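PDB 1Z6O: ferritin heavy chain from Trichoplusia ni, which oxidises ferrous iron with dioxygen and, with the light chain, stores it as ferric hydroxide inside a secreted 24-subunit ferritin shell. Local coordinates for residues P97-W102 and L109-S114. Sequence-based numbering, arbitrary orientation.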
loop_
_atom_site.group_PDB
_atom_site.type_symbol
_atom_site.label_atom_id
_atom_site.label_comp_id
_atom_site.label_asym_id
_atom_site.label_seq_id
_atom_site.Cartn_x
_atom_site.Cartn_y
_atom_site.Cartn_z
ATOM N N PRO M 97 -17.502 -35.055 -43.710
ATOM C CA PRO M 97 -18.850 -35.169 -43.151
ATOM C C PRO M 97 -19.892 -35.246 -44.264
ATOM O O PRO M 97 -19.654 -34.809 -45.389
ATOM C CB PRO M 97 -18.990 -33.900 -42.302
ATOM C CG PRO M 97 -18.114 -32.930 -43.007
ATOM C CD PRO M 97 -16.898 -33.751 -43.385
ATOM N N THR M 98 -21.046 -35.792 -43.913
ATOM C CA THR M 98 -22.169 -35.993 -44.820
ATOM C C THR M 98 -22.806 -34.715 -45.340
ATOM O O THR M 98 -23.212 -34.647 -46.493
ATOM C CB THR M 98 -23.268 -36.814 -44.110
ATOM O OG1 THR M 98 -22.739 -38.093 -43.750
ATOM C CG2 THR M 98 -24.474 -37.001 -45.014
ATOM N N ARG M 99 -22.905 -33.702 -44.489
ATOM C CA ARG M 99 -23.535 -32.457 -44.900
ATOM C C ARG M 99 -22.554 -31.298 -44.838
ATOM O O ARG M 99 -21.710 -31.238 -43.941
ATOM C CB ARG M 99 -24.752 -32.197 -44.008
ATOM C CG ARG M 99 -25.673 -31.108 -44.538
ATOM C CD ARG M 99 -27.075 -31.214 -43.950
ATOM N NE ARG M 99 -27.889 -30.061 -44.324
ATOM C CZ ARG M 99 -29.037 -29.745 -43.738
ATOM N NH1 ARG M 99 -29.509 -30.502 -42.748
ATOM N NH2 ARG M 99 -29.703 -28.664 -44.126
ATOM N N SER M 100 -22.653 -30.372 -45.787
ATOM C CA SER M 100 -21.727 -29.243 -45.804
ATOM C C SER M 100 -22.405 -27.893 -45.980
ATOM O O SER M 100 -21.742 -26.854 -45.964
ATOM C CB SER M 100 -20.684 -29.441 -46.910
ATOM O OG SER M 100 -21.310 -29.437 -48.180
ATOM N N SER M 101 -23.724 -27.896 -46.127
ATOM C CA SER M 101 -24.450 -26.641 -46.301
ATOM C C SER M 101 -25.797 -26.687 -45.584
ATOM O O SER M 101 -26.392 -27.755 -45.460
ATOM C CB SER M 101 -24.671 -26.379 -47.799
ATOM O OG SER M 101 -25.325 -25.141 -47.989
ATOM N N TRP M 102 -26.259 -25.529 -45.113
ATOM C CA TRP M 102 -27.536 -25.392 -44.404
ATOM C C TRP M 102 -28.212 -24.127 -44.937
ATOM O O TRP M 102 -27.539 -23.153 -45.265
ATOM C CB TRP M 102 -27.298 -25.259 -42.881
ATOM C CG TRP M 102 -26.727 -26.525 -42.277
ATOM C CD1 TRP M 102 -27.428 -27.559 -41.708
ATOM C CD2 TRP M 102 -25.362 -26.959 -42.350
ATOM N NE1 TRP M 102 -26.578 -28.613 -41.435
ATOM C CE2 TRP M 102 -25.307 -28.269 -41.823
ATOM C CE3 TRP M 102 -24.177 -26.366 -42.821
ATOM C CZ2 TRP M 102 -24.116 -29.002 -41.757
ATOM C CZ3 TRP M 102 -22.986 -27.097 -42.755
ATOM C CH2 TRP M 102 -22.969 -28.401 -42.228
ATOM N N LEU M 109 -29.241 -25.344 -36.429
ATOM C CA LEU M 109 -29.551 -25.638 -35.024
ATOM C C LEU M 109 -30.385 -26.917 -34.912
ATOM O O LEU M 109 -30.174 -27.727 -34.003
ATOM C CB LEU M 109 -30.313 -24.469 -34.379
ATOM C CG LEU M 109 -29.488 -23.198 -34.126
ATOM C CD1 LEU M 109 -30.422 -22.039 -33.762
ATOM C CD2 LEU M 109 -28.472 -23.455 -32.997
ATOM N N GLU M 110 -31.336 -27.104 -35.827
ATOM C CA GLU M 110 -32.168 -28.309 -35.791
ATOM C C GLU M 110 -31.349 -29.544 -36.132
ATOM O O GLU M 110 -31.579 -30.625 -35.585
ATOM C CB GLU M 110 -33.356 -28.174 -36.756
ATOM C CG GLU M 110 -34.371 -27.113 -36.292
ATOM C CD GLU M 110 -35.629 -27.076 -37.166
ATOM O OE1 GLU M 110 -35.559 -27.492 -38.337
ATOM O OE2 GLU M 110 -36.685 -26.613 -36.692
ATOM N N HIS M 111 -30.399 -29.393 -37.046
ATOM C CA HIS M 111 -29.536 -30.517 -37.402
ATOM C C HIS M 111 -28.661 -30.838 -36.170
ATOM O O HIS M 111 -28.492 -32.001 -35.806
ATOM C CB HIS M 111 -28.643 -30.150 -38.603
ATOM C CG HIS M 111 -27.744 -31.264 -39.051
ATOM N ND1 HIS M 111 -26.751 -31.088 -39.989
ATOM C CD2 HIS M 111 -27.682 -32.566 -38.682
ATOM C CE1 HIS M 111 -26.114 -32.231 -40.178
ATOM N NE2 HIS M 111 -26.659 -33.144 -39.398
ATOM N N ALA M 112 -28.106 -29.810 -35.525
ATOM C CA ALA M 112 -27.282 -30.045 -34.328
ATOM C C ALA M 112 -28.111 -30.745 -33.239
ATOM O O ALA M 112 -27.631 -31.666 -32.573
ATOM C CB ALA M 112 -26.735 -28.720 -33.781
ATOM N N LEU M 113 -29.347 -30.299 -33.047
ATOM C CA LEU M 113 -30.213 -30.911 -32.033
ATOM C C LEU M 113 -30.419 -32.401 -32.346
ATOM O O LEU M 113 -30.369 -33.248 -31.458
ATOM C CB LEU M 113 -31.570 -30.190 -31.990
ATOM C CG LEU M 113 -32.655 -30.740 -31.046
ATOM C CD1 LEU M 113 -32.124 -30.816 -29.603
ATOM C CD2 LEU M 113 -33.891 -29.817 -31.118
ATOM N N SER M 114 -30.643 -32.714 -33.616
ATOM C CA SER M 114 -30.834 -34.099 -34.041
ATOM C C SER M 114 -29.549 -34.926 -33.850
ATOM O O SER M 114 -29.603 -36.092 -33.460
ATOM C CB SER M 114 -31.280 -34.117 -35.513
ATOM O OG SER M 114 -31.286 -35.435 -36.012
#
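The pyrrole ring of W102 and the imidazole of H111 meet by their edges without stacking, planes inclined at 30°. ND1 of H111 sits at the edge of the indole and NE1 of W102 at the edge of the imidazole, each near the other ring's plane. Against one indole face lies R99, its CG 3.6 Å above the plane and displaced toward the rim; in turn, CD1 of W102 stands over the centre of one guanidinium face. The hydrogen bond at the joined edges runs from W102 NE1 to H111 ND1 over 2.9 Å and is fairly straight (160°). Because ND1 accepts here, any proton on a neutral H111 would be expected on NE2. The imidazole reaches across from helix 105-132 with CG anti to its own backbone N (chi1 -179°). R99, extended from CG to NE, runs alongside the imidazole, pointing the other way: CD comes within 4.0 Å of H111 CE1, and NH1 within 3.9 Å of ND1, a packing contact only. Two bonds fix the guanidinium: NE donates to the carbonyl O of S101 at 3.0 Å, and NH2 forms a salt bridge with E107. Replacing W102 by a phenylalanine would probably leave H111 ND1 without its donor and the imidazole freer to turn. The indole also packs on Q38 and M42 of helix 19-47; M42 touches H111 as well, and Q38 NE2 bonds to R99 O. The contact thus ties the end of the long loop joining helices 54-80 and 105-132 to the second of them, beside helix 19-47. This crossing loop is a hallmark of the ferritin four-helix bundle; the iron bound within the bundle lies about 14 Å from the H111 side chain.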